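Local coordinates for adenosine kinase, putative (Trypanosoma brucei, PDB 3OTX), which probably phosphorylates adenosine to AMP with ATP and magnesium in purine salvage, and here binds the bisubstrate-type inhibitor bis(adenosine)-5'-pentaphosphate, at residues 293-307 and 321-335. The protein carries 1 engineered substitution. Numbering follows the deposited sequence.
Sequences VIDMNGAGDAFMGGF and CETGHYTAQEVIQRD. With AP5 (bis(adenosine)-5'-pentaphosphate), chain C.
I332, F303 and I294 carry the contact between the anion-binding GAGD turn of a PfkB (ribokinase-like) kinase, with the helix it starts, and helix 321-332, which runs back at 138° with the axes 6.7 Å apart. I332 CG2 packs on A299 CB at 3.6 Å, while CG1, between backbone N and carbonyl carbon (chi1 71°), sends CD1 to one adenine of AP5 and to V293 CG2. The F303 ring is a knob among C321, G324, H325 and A328; it meets the H325 ring rim to rim, planes at 38°, and strand 262-267 also touches it. Close helix packing here relies on G324 and G306: F303 O lies 3.2 Å from G324 CA, and G306 CA lies against T327 OG1 (3.2 Å). Farther along, I294 N gives a nearly straight hydrogen bond to I332 O (2.9 Å), and I294 CD1 reaches Q333 O and D335 CB. N297 ND2 bonds V331 O, which takes R334 N from the opposite face. The turn lies along the phosphates: A299 N donates to AP5 O1G and D301 N to AP5 O1E; from the helix, Q329 NE2 donates to AP5 N3A. D301, the predicted proton acceptor, faces the ligand, its carboxylate hydrogen-bonded to S66 and N69. T327 OG1 donates to A302 O at 2.7 Å from above the carbonyl plane, across from G306 N.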
ATOM      1  N   VAL A 293     -12.131  13.804 -11.429  1.00 34.39           N
ATOM      2  CA  VAL A 293     -11.194  12.705 -11.236  1.00 33.83           C
ATOM      3  C   VAL A 293     -10.170  12.773 -12.360  1.00 36.53           C
ATOM      4  O   VAL A 293     -10.522  12.621 -13.531  1.00 39.77           O
ATOM      5  CB  VAL A 293     -11.907  11.338 -11.219  1.00 33.25           C
ATOM      6  CG1 VAL A 293     -10.895  10.190 -11.087  1.00 33.04           C
ATOM      7  CG2 VAL A 293     -12.928  11.296 -10.085  1.00 34.58           C
ATOM      8  N   ILE A 294      -8.915  13.014 -11.993  1.00 35.25           N
ATOM      9  CA  ILE A 294      -7.818  13.152 -12.954  1.00 37.38           C
ATOM     10  C   ILE A 294      -6.998  11.858 -13.091  1.00 38.77           C
ATOM     11  O   ILE A 294      -6.935  11.067 -12.158  1.00 34.61           O
ATOM     12  CB  ILE A 294      -6.947  14.375 -12.585  1.00 39.17           C
ATOM     13  CG1 ILE A 294      -7.793  15.648 -12.713  1.00 44.26           C
ATOM     14  CG2 ILE A 294      -5.680  14.448 -13.445  1.00 39.87           C
ATOM     15  CD1 ILE A 294      -7.352  16.773 -11.819  1.00 50.46           C
ATOM     16  N   ASP A 295      -6.379  11.654 -14.257  1.00 44.42           N
ATOM     17  CA  ASP A 295      -5.661  10.399 -14.594  1.00 45.63           C
ATOM     18  C   ASP A 295      -4.248  10.253 -14.001  1.00 43.89           C
ATOM     19  O   ASP A 295      -3.486   9.373 -14.394  1.00 45.54           O
ATOM     20  CB  ASP A 295      -5.582  10.246 -16.121  1.00 50.61           C
ATOM     21  CG  ASP A 295      -4.870  11.420 -16.808  1.00 60.34           C
ATOM     22  OD1 ASP A 295      -4.081  12.145 -16.151  1.00 55.61           O
ATOM     23  OD2 ASP A 295      -5.105  11.614 -18.025  1.00 70.53           O
ATOM     24  N   MET A 296      -3.906  11.113 -13.051  1.00 43.23           N
ATOM     25  CA  MET A 296      -2.571  11.137 -12.474  1.00 39.46           C
ATOM     26  C   MET A 296      -2.354  10.065 -11.404  1.00 35.80           C
ATOM     27  O   MET A 296      -1.530   9.160 -11.587  1.00 32.99           O
ATOM     28  CB  MET A 296      -2.329  12.496 -11.847  1.00 40.54           C
ATOM     29  CG  MET A 296      -1.389  13.403 -12.580  1.00 51.45           C
ATOM     30  SD  MET A 296      -0.187  14.026 -11.388  1.00 60.77           S
ATOM     31  CE  MET A 296      -1.141  14.187  -9.870  1.00 51.56           C
ATOM     32  N   ASN A 297      -3.080  10.203 -10.284  1.00 32.49           N
ATOM     33  CA  ASN A 297      -2.929   9.357  -9.114  1.00 30.54           C
ATOM     34  C   ASN A 297      -3.948   8.219  -9.057  1.00 28.11           C
ATOM     35  O   ASN A 297      -5.020   8.270  -9.663  1.00 29.39           O
ATOM     36  CB  ASN A 297      -3.034  10.174  -7.802  1.00 32.05           C
ATOM     37  CG  ASN A 297      -1.954  11.255  -7.667  1.00 38.86           C
ATOM     38  OD1 ASN A 297      -0.755  10.971  -7.716  1.00 36.13           O
ATOM     39  ND2 ASN A 297      -2.387  12.494  -7.458  1.00 39.15           N
ATOM     40  N   GLY A 298      -3.573   7.177  -8.330  1.00 23.25           N
ATOM     41  CA  GLY A 298      -4.499   6.097  -8.019  1.00 19.20           C
ATOM     42  C   GLY A 298      -5.080   6.408  -6.658  1.00 20.95           C
ATOM     43  O   GLY A 298      -4.702   7.388  -6.021  1.00 21.06           O
ATOM     44  N   ALA A 299      -6.013   5.563  -6.221  1.00 19.65           N
ATOM     45  CA  ALA A 299      -6.847   5.821  -5.018  1.00 15.42           C
ATOM     46  C   ALA A 299      -6.561   4.879  -3.858  1.00 13.80           C
ATOM     47  O   ALA A 299      -6.950   5.172  -2.726  1.00 15.34           O
ATOM     48  CB  ALA A 299      -8.344   5.675  -5.378  1.00 16.79           C
ATOM     49  N   GLY A 300      -5.897   3.755  -4.122  1.00 13.46           N
ATOM     50  CA  GLY A 300      -5.819   2.675  -3.115  1.00 14.28           C
ATOM     51  C   GLY A 300      -4.958   3.044  -1.926  1.00 14.41           C
ATOM     52  O   GLY A 300      -5.399   2.962  -0.765  1.00 13.50           O
ATOM     53  N   ASP A 301      -3.727   3.466  -2.200  1.00 14.48           N
ATOM     54  CA  ASP A 301      -2.854   3.885  -1.102  1.00 11.42           C
ATOM     55  C   ASP A 301      -3.453   5.065  -0.341  1.00 12.86           C
ATOM     56  O   ASP A 301      -3.299   5.167   0.891  1.00 12.90           O
ATOM     57  CB  ASP A 301      -1.474   4.284  -1.635  1.00 11.14           C
ATOM     58  CG  ASP A 301      -0.755   3.128  -2.306  1.00 14.63           C
ATOM     59  OD1 ASP A 301      -1.019   1.953  -1.939  1.00 16.52           O
ATOM     60  OD2 ASP A 301       0.112   3.378  -3.170  1.00 13.92           O
ATOM     61  N   ALA A 302      -4.102   5.982  -1.049  1.00 13.08           N
ATOM     62  CA  ALA A 302      -4.694   7.154  -0.386  1.00 14.17           C
ATOM     63  C   ALA A 302      -5.825   6.729   0.547  1.00 15.94           C
ATOM     64  O   ALA A 302      -5.921   7.239   1.676  1.00 15.14           O
ATOM     65  CB  ALA A 302      -5.166   8.174  -1.405  1.00 13.84           C
ATOM     66  N   PHE A 303      -6.650   5.775   0.098  1.00 14.00           N
ATOM     67  CA  PHE A 303      -7.683   5.225   1.000  1.00 14.69           C
ATOM     68  C   PHE A 303      -7.023   4.674   2.274  1.00 13.58           C
ATOM     69  O   PHE A 303      -7.462   4.984   3.397  1.00 13.21           O
ATOM     70  CB  PHE A 303      -8.504   4.105   0.322  1.00 14.29           C
ATOM     71  CG  PHE A 303      -9.448   3.416   1.281  1.00 12.72           C
ATOM     72  CD1 PHE A 303     -10.677   3.989   1.575  1.00 15.68           C
ATOM     73  CD2 PHE A 303      -9.065   2.247   1.910  1.00 12.00           C
ATOM     74  CE1 PHE A 303     -11.538   3.396   2.475  1.00 16.19           C
ATOM     75  CE2 PHE A 303      -9.916   1.637   2.834  1.00 13.58           C
ATOM     76  CZ  PHE A 303     -11.160   2.227   3.123  1.00 15.05           C
ATOM     77  N   MET A 304      -5.984   3.852   2.104  1.00 13.66           N
ATOM     78  CA  MET A 304      -5.331   3.210   3.233  1.00 13.55           C
ATOM     79  C   MET A 304      -4.699   4.249   4.172  1.00 12.50           C
ATOM     80  O   MET A 304      -4.768   4.093   5.406  1.00 13.77           O
ATOM     81  CB  MET A 304      -4.313   2.180   2.756  1.00 14.26           C
ATOM     82  CG  MET A 304      -3.699   1.356   3.846  1.00 17.88           C
ATOM     83  SD  MET A 304      -4.900   0.123   4.407  1.00 27.42           S
ATOM     84  CE  MET A 304      -4.550   0.161   6.135  1.00 27.70           C
ATOM     85  N   GLY A 305      -4.094   5.296   3.611  1.00 13.37           N
ATOM     86  CA  GLY A 305      -3.572   6.373   4.466  1.00 12.79           C
ATOM     87  C   GLY A 305      -4.617   7.022   5.361  1.00 15.26           C
ATOM     88  O   GLY A 305      -4.363   7.245   6.557  1.00 15.43           O
ATOM     89  N   GLY A 306      -5.803   7.312   4.804  1.00 14.56           N
ATOM     90  CA  GLY A 306      -6.845   7.979   5.579  1.00 15.13           C
ATOM     91  C   GLY A 306      -7.366   7.002   6.621  1.00 14.98           C
ATOM     92  O   GLY A 306      -7.597   7.381   7.797  1.00 17.17           O
ATOM     93  N   PHE A 307      -7.588   5.760   6.203  1.00 14.24           N
ATOM     94  CA  PHE A 307      -8.021   4.700   7.124  1.00 13.65           C
ATOM     95  C   PHE A 307      -7.097   4.617   8.347  1.00 15.96           C
ATOM     96  O   PHE A 307      -7.580   4.631   9.497  1.00 18.30           O
ATOM     97  CB  PHE A 307      -8.089   3.363   6.372  1.00 12.56           C
ATOM     98  CG  PHE A 307      -8.692   2.214   7.189  1.00 14.28           C
ATOM     99  CD1 PHE A 307     -10.014   1.862   7.035  1.00 13.89           C
ATOM    100  CD2 PHE A 307      -7.894   1.510   8.123  1.00 15.65           C
ATOM    101  CE1 PHE A 307     -10.561   0.800   7.830  1.00 14.28           C
ATOM    102  CE2 PHE A 307      -8.422   0.443   8.893  1.00 19.77           C
ATOM    103  CZ  PHE A 307      -9.771   0.102   8.741  1.00 15.05           C
ATOM    104  N   CYS A 321     -13.180   4.017   7.458  1.00 16.46           N
ATOM    105  CA  CYS A 321     -13.575   3.941   6.033  1.00 16.80           C
ATOM    106  C   CYS A 321     -13.976   5.299   5.440  1.00 16.78           C
ATOM    107  O   CYS A 321     -13.530   5.668   4.347  1.00 16.83           O
ATOM    108  CB  CYS A 321     -14.686   2.892   5.808  1.00 17.44           C
ATOM    109  SG  CYS A 321     -14.200   1.202   6.126  1.00 19.12           S
ATOM    110  N   GLU A 322     -14.834   6.047   6.147  1.00 15.24           N
ATOM    111  CA  GLU A 322     -15.204   7.415   5.750  1.00 16.78           C
ATOM    112  C   GLU A 322     -13.962   8.283   5.552  1.00 17.63           C
ATOM    113  O   GLU A 322     -13.887   9.050   4.596  1.00 18.13           O
ATOM    114  CB  GLU A 322     -16.190   8.042   6.760  1.00 21.34           C
ATOM    115  CG  GLU A 322     -17.538   7.322   6.764  1.00 22.79           C
ATOM    116  CD  GLU A 322     -18.400   7.652   7.966  1.00 32.80           C
ATOM    117  OE1 GLU A 322     -19.566   7.214   7.939  1.00 31.32           O
ATOM    118  OE2 GLU A 322     -17.932   8.355   8.901  1.00 30.03           O
ATOM    119  N   THR A 323     -12.989   8.153   6.454  1.00 15.93           N
ATOM    120  CA  THR A 323     -11.763   8.958   6.355  1.00 15.82           C
ATOM    121  C   THR A 323     -10.936   8.544   5.122  1.00 15.65           C
ATOM    122  O   THR A 323     -10.416   9.411   4.392  1.00 17.60           O
ATOM    123  CB  THR A 323     -10.932   8.848   7.643  1.00 18.43           C
ATOM    124  OG1 THR A 323     -11.757   9.191   8.759  1.00 19.87           O
ATOM    125  CG2 THR A 323      -9.736   9.808   7.588  1.00 19.40           C
ATOM    126  N   GLY A 324     -10.860   7.243   4.877  1.00 14.66           N
ATOM    127  CA  GLY A 324     -10.174   6.728   3.695  1.00 15.02           C
ATOM    128  C   GLY A 324     -10.862   7.224   2.429  1.00 15.14           C
ATOM    129  O   GLY A 324     -10.187   7.503   1.439  1.00 15.34           O
ATOM    130  N   HIS A 325     -12.195   7.313   2.435  1.00 14.71           N
ATOM    131  CA  HIS A 325     -12.882   7.865   1.254  1.00 12.97           C
ATOM    132  C   HIS A 325     -12.497   9.321   1.044  1.00 16.80           C
ATOM    133  O   HIS A 325     -12.293   9.756  -0.087  1.00 15.93           O
ATOM    134  CB  HIS A 325     -14.399   7.779   1.374  1.00 13.57           C
ATOM    135  CG  HIS A 325     -14.920   6.388   1.434  1.00 14.68           C
ATOM    136  ND1 HIS A 325     -16.189   6.113   1.898  1.00 16.80           N
ATOM    137  CD2 HIS A 325     -14.365   5.197   1.094  1.00 15.79           C
ATOM    138  CE1 HIS A 325     -16.390   4.805   1.848  1.00 15.88           C
ATOM    139  NE2 HIS A 325     -15.303   4.231   1.359  1.00 15.02           N
ATOM    140  N   TYR A 326     -12.396  10.070   2.138  1.00 16.15           N
ATOM    141  CA  TYR A 326     -12.027  11.463   2.035  1.00 18.06           C
ATOM    142  C   TYR A 326     -10.626  11.612   1.380  1.00 17.45           C
ATOM    143  O   TYR A 326     -10.447  12.372   0.414  1.00 17.89           O
ATOM    144  CB  TYR A 326     -12.061  12.133   3.427  1.00 18.25           C
ATOM    145  CG  TYR A 326     -11.364  13.454   3.366  1.00 17.95           C
ATOM    146  CD1 TYR A 326     -11.965  14.566   2.770  1.00 21.28           C
ATOM    147  CD2 TYR A 326     -10.068  13.569   3.832  1.00 18.11           C
ATOM    148  CE1 TYR A 326     -11.285  15.797   2.677  1.00 25.12           C
ATOM    149  CE2 TYR A 326      -9.369  14.774   3.728  1.00 23.41           C
ATOM    150  CZ  TYR A 326      -9.987  15.869   3.154  1.00 24.56           C
ATOM    151  OH  TYR A 326      -9.274  17.041   3.076  1.00 29.29           O
ATOM    152  N   THR A 327      -9.645  10.919   1.937  1.00 15.89           N
ATOM    153  CA  THR A 327      -8.291  11.024   1.435  1.00 15.59           C
ATOM    154  C   THR A 327      -8.177  10.516  -0.002  1.00 17.93           C
ATOM    155  O   THR A 327      -7.515  11.149  -0.824  1.00 16.99           O
ATOM    156  CB  THR A 327      -7.248  10.358   2.360  1.00 14.66           C
ATOM    157  OG1 THR A 327      -7.653   9.045   2.686  1.00 14.69           O
ATOM    158  CG2 THR A 327      -7.123  11.147   3.674  1.00 16.47           C
ATOM    159  N   ALA A 328      -8.844   9.408  -0.308  1.00 17.39           N
ATOM    160  CA  ALA A 328      -8.818   8.889  -1.691  1.00 18.60           C
ATOM    161  C   ALA A 328      -9.418   9.905  -2.664  1.00 17.42           C
ATOM    162  O   ALA A 328      -8.842  10.178  -3.734  1.00 20.00           O
ATOM    163  CB  ALA A 328      -9.553   7.552  -1.774  1.00 16.29           C
ATOM    164  N   GLN A 329     -10.543  10.503  -2.269  1.00 16.86           N
ATOM    165  CA  GLN A 329     -11.181  11.486  -3.105  1.00 18.56           C
ATOM    166  C   GLN A 329     -10.329  12.741  -3.280  1.00 20.94           C
ATOM    167  O   GLN A 329     -10.334  13.343  -4.344  1.00 23.21           O
ATOM    168  CB  GLN A 329     -12.599  11.778  -2.632  1.00 19.68           C
ATOM    169  CG  GLN A 329     -13.499  10.592  -2.999  1.00 18.25           C
ATOM    170  CD  GLN A 329     -14.976  10.835  -2.815  1.00 23.05           C
ATOM    171  OE1 GLN A 329     -15.393  11.752  -2.110  1.00 25.50           O
ATOM    172  NE2 GLN A 329     -15.781  10.014  -3.458  1.00 21.85           N
ATOM    173  N   GLU A 330      -9.562  13.094  -2.258  1.00 19.38           N
ATOM    174  CA  GLU A 330      -8.665  14.257  -2.407  1.00 21.05           C
ATOM    175  C   GLU A 330      -7.551  13.959  -3.411  1.00 19.79           C
ATOM    176  O   GLU A 330      -7.275  14.771  -4.310  1.00 21.44           O
ATOM    177  CB  GLU A 330      -8.066  14.677  -1.058  1.00 21.52           C
ATOM    178  CG  GLU A 330      -9.027  15.379  -0.117  1.00 31.33           C
ATOM    179  CD  GLU A 330      -9.607  16.673  -0.665  1.00 40.31           C
ATOM    180  OE1 GLU A 330      -8.842  17.490  -1.221  1.00 35.94           O
ATOM    181  OE2 GLU A 330     -10.839  16.869  -0.532  1.00 40.59           O
ATOM    182  N   VAL A 331      -6.923  12.813  -3.246  1.00 18.90           N
ATOM    183  CA  VAL A 331      -5.750  12.428  -4.033  1.00 21.03           C
ATOM    184  C   VAL A 331      -6.090  12.260  -5.526  1.00 24.36           C
ATOM    185  O   VAL A 331      -5.328  12.706  -6.403  1.00 24.14           O
ATOM    186  CB  VAL A 331      -5.039  11.207  -3.406  1.00 19.86           C
ATOM    187  CG1 VAL A 331      -4.072  10.535  -4.386  1.00 20.35           C
ATOM    188  CG2 VAL A 331      -4.284  11.640  -2.140  1.00 20.36           C
ATOM    189  N   ILE A 332      -7.244  11.677  -5.822  1.00 22.47           N
ATOM    190  CA  ILE A 332      -7.589  11.425  -7.237  1.00 22.66           C
ATOM    191  C   ILE A 332      -7.992  12.699  -7.977  1.00 26.65           C
ATOM    192  O   ILE A 332      -8.058  12.725  -9.218  1.00 26.47           O
ATOM    193  CB  ILE A 332      -8.657  10.282  -7.407  1.00 20.58           C
ATOM    194  CG1 ILE A 332     -10.026  10.779  -6.915  1.00 21.57           C
ATOM    195  CG2 ILE A 332      -8.165   8.952  -6.776  1.00 19.24           C
ATOM    196  CD1 ILE A 332     -11.161   9.791  -7.025  1.00 28.51           C
ATOM    197  N   GLN A 333      -8.270  13.756  -7.210  1.00 25.03           N
ATOM    198  CA  GLN A 333      -8.555  15.068  -7.790  1.00 30.13           C
ATOM    199  C   GLN A 333      -7.296  15.915  -8.019  1.00 31.62           C
ATOM    200  O   GLN A 333      -7.392  17.049  -8.472  1.00 33.72           O
ATOM    201  CB  GLN A 333      -9.556  15.839  -6.920  1.00 28.69           C
ATOM    202  CG  GLN A 333     -10.950  15.260  -6.935  1.00 27.43           C
ATOM    203  CD  GLN A 333     -11.899  16.018  -6.027  1.00 26.59           C
ATOM    204  OE1 GLN A 333     -12.381  17.087  -6.383  1.00 34.88           O
ATOM    205  NE2 GLN A 333     -12.165  15.469  -4.846  1.00 29.58           N
ATOM    206  N   ARG A 334      -6.120  15.385  -7.708  1.00 31.77           N
ATOM    207  CA  ARG A 334      -4.890  16.154  -7.902  1.00 39.48           C
ATOM    208  C   ARG A 334      -4.390  16.043  -9.343  1.00 44.10           C
ATOM    209  O   ARG A 334      -4.438  14.963  -9.937  1.00 44.17           O
ATOM    210  CB  ARG A 334      -3.824  15.743  -6.895  1.00 42.30           C
ATOM    211  CG  ARG A 334      -3.976  16.457  -5.557  1.00 51.64           C
ATOM    212  CD  ARG A 334      -3.427  15.630  -4.414  1.00 59.02           C
ATOM    213  NE  ARG A 334      -2.913  16.467  -3.332  1.00 62.92           N
ATOM    214  CZ  ARG A 334      -2.824  16.093  -2.058  1.00 64.12           C
ATOM    215  NH1 ARG A 334      -3.230  14.886  -1.677  1.00 60.37           N
ATOM    216  NH2 ARG A 334      -2.334  16.933  -1.155  1.00 62.87           N
ATOM    217  N   ASP A 335      -3.917  17.161  -9.896  1.00 45.95           N
ATOM    218  CA  ASP A 335      -3.577  17.235 -11.330  1.00 48.32           C
ATOM    219  C   ASP A 335      -2.124  16.883 -11.662  1.00 48.63           C
ATOM    220  O   ASP A 335      -1.225  17.720 -11.632  1.00 48.61           O
ATOM    221  CB  ASP A 335      -3.994  18.581 -11.949  1.00 49.86           C
ATOM    222  CG  ASP A 335      -3.708  19.772 -11.043  1.00 53.60           C
ATOM    223  OD1 ASP A 335      -2.834  19.671 -10.153  1.00 54.51           O
ATOM    224  OD2 ASP A 335      -4.360  20.823 -11.231  1.00 57.97           O
TER
HETATM  225  PA  AP5 C 346     -10.609   1.936  -5.494  1.00 14.08           P
HETATM  226  O1A AP5 C 346     -10.767   2.182  -6.991  1.00 14.78           O
HETATM  227  O2A AP5 C 346     -11.433   0.779  -4.967  1.00 15.80           O
HETATM  228  O3A AP5 C 346      -9.088   1.648  -5.051  1.00 14.22           O
HETATM  229  PB  AP5 C 346      -7.986   0.798  -5.869  1.00 14.59           P
HETATM  230  O1B AP5 C 346      -8.596  -0.105  -6.895  1.00 15.34           O
HETATM  231  O2B AP5 C 346      -7.092   0.181  -4.850  1.00 16.02           O
HETATM  232  O3B AP5 C 346      -7.249   2.009  -6.594  1.00 15.66           O
HETATM  233  PG  AP5 C 346      -6.301   2.103  -7.870  1.00 20.12           P
HETATM  234  O1G AP5 C 346      -6.427   3.499  -8.398  1.00 28.34           O
HETATM  235  O2G AP5 C 346      -6.640   1.141  -8.987  1.00 21.35           O
HETATM  236  O3G AP5 C 346      -4.919   1.921  -7.186  1.00 19.99           O
HETATM  237  PD  AP5 C 346      -3.431   1.891  -7.818  1.00 19.89           P
HETATM  238  O1D AP5 C 346      -3.397   2.070  -9.325  1.00 21.05           O
HETATM  239  O2D AP5 C 346      -2.781   0.673  -7.223  1.00 20.75           O
HETATM  240  O3D AP5 C 346      -2.825   3.250  -7.205  1.00 16.42           O
HETATM  241  PE  AP5 C 346      -2.120   3.409  -5.762  1.00 18.91           P
HETATM  242  O1E AP5 C 346      -2.864   2.589  -4.745  1.00 20.09           O
HETATM  243  O2E AP5 C 346      -1.919   4.894  -5.470  1.00 21.15           O
HETATM  244  O5F AP5 C 346     -10.908   3.323  -4.747  1.00 13.22           O
HETATM  245  C5F AP5 C 346     -10.673   3.464  -3.346  1.00 13.47           C
HETATM  246  C4F AP5 C 346     -11.530   4.589  -2.818  1.00 11.80           C
HETATM  247  O4F AP5 C 346     -11.291   5.783  -3.576  1.00 15.07           O
HETATM  248  C3F AP5 C 346     -13.033   4.375  -2.977  1.00 14.08           C
HETATM  249  O3F AP5 C 346     -13.532   3.663  -1.872  1.00 15.69           O
HETATM  250  C2F AP5 C 346     -13.568   5.770  -3.121  1.00 17.57           C
HETATM  251  O2F AP5 C 346     -13.693   6.366  -1.854  1.00 17.61           O
HETATM  252  C1F AP5 C 346     -12.436   6.489  -3.860  1.00 14.42           C
HETATM  253  N9A AP5 C 346     -12.598   6.491  -5.342  1.00 15.43           N
HETATM  254  C8A AP5 C 346     -11.848   5.761  -6.268  1.00 13.65           C
HETATM  255  N7A AP5 C 346     -12.308   6.073  -7.511  1.00 16.39           N
HETATM  256  C5A AP5 C 346     -13.305   6.982  -7.391  1.00 16.49           C
HETATM  257  C6A AP5 C 346     -14.084   7.665  -8.299  1.00 22.18           C
HETATM  258  N6A AP5 C 346     -13.877   7.574  -9.615  1.00 26.43           N
HETATM  259  N1A AP5 C 346     -15.020   8.555  -7.832  1.00 25.29           N
HETATM  260  C2A AP5 C 346     -15.186   8.805  -6.479  1.00 25.08           C
HETATM  261  N3A AP5 C 346     -14.392   8.124  -5.581  1.00 18.78           N
HETATM  262  C4A AP5 C 346     -13.462   7.255  -6.023  1.00 17.69           C
HETATM  263  O5J AP5 C 346      -0.672   2.703  -5.971  1.00 19.13           O
HETATM  264  C5J AP5 C 346       0.236   3.230  -6.924  1.00 17.96           C
HETATM  265  C4J AP5 C 346       1.612   2.960  -6.338  1.00 11.65           C
HETATM  266  O4J AP5 C 346       1.926   1.560  -6.406  1.00 15.56           O
HETATM  267  C3J AP5 C 346       2.754   3.609  -7.126  1.00 12.83           C
HETATM  268  O3J AP5 C 346       3.205   4.741  -6.380  1.00 14.33           O
HETATM  269  C2J AP5 C 346       3.815   2.505  -7.261  1.00 14.02           C
HETATM  270  O2J AP5 C 346       5.130   2.933  -6.926  1.00 14.13           O
HETATM  271  C1J AP5 C 346       3.321   1.474  -6.276  1.00 14.74           C
HETATM  272  N9B AP5 C 346       3.796   0.112  -6.560  1.00 10.32           N
HETATM  273  C8B AP5 C 346       3.582  -0.572  -7.726  1.00 11.93           C
HETATM  274  N7B AP5 C 346       4.217  -1.767  -7.606  1.00 14.87           N
HETATM  275  C5B AP5 C 346       4.818  -1.832  -6.376  1.00  9.35           C
HETATM  276  C6B AP5 C 346       5.579  -2.819  -5.737  1.00 10.20           C
HETATM  277  N6B AP5 C 346       5.956  -3.968  -6.321  1.00 11.62           N
HETATM  278  N1B AP5 C 346       6.048  -2.501  -4.492  1.00 11.27           N
HETATM  279  C2B AP5 C 346       5.733  -1.347  -3.812  1.00 11.88           C
HETATM  280  N3B AP5 C 346       5.021  -0.358  -4.459  1.00 11.58           N
HETATM  281  C4B AP5 C 346       4.547  -0.635  -5.711  1.00  9.40           C
HETATM  282  O   HOH W   1      -5.071  12.434  -9.828  1.00 16.32           O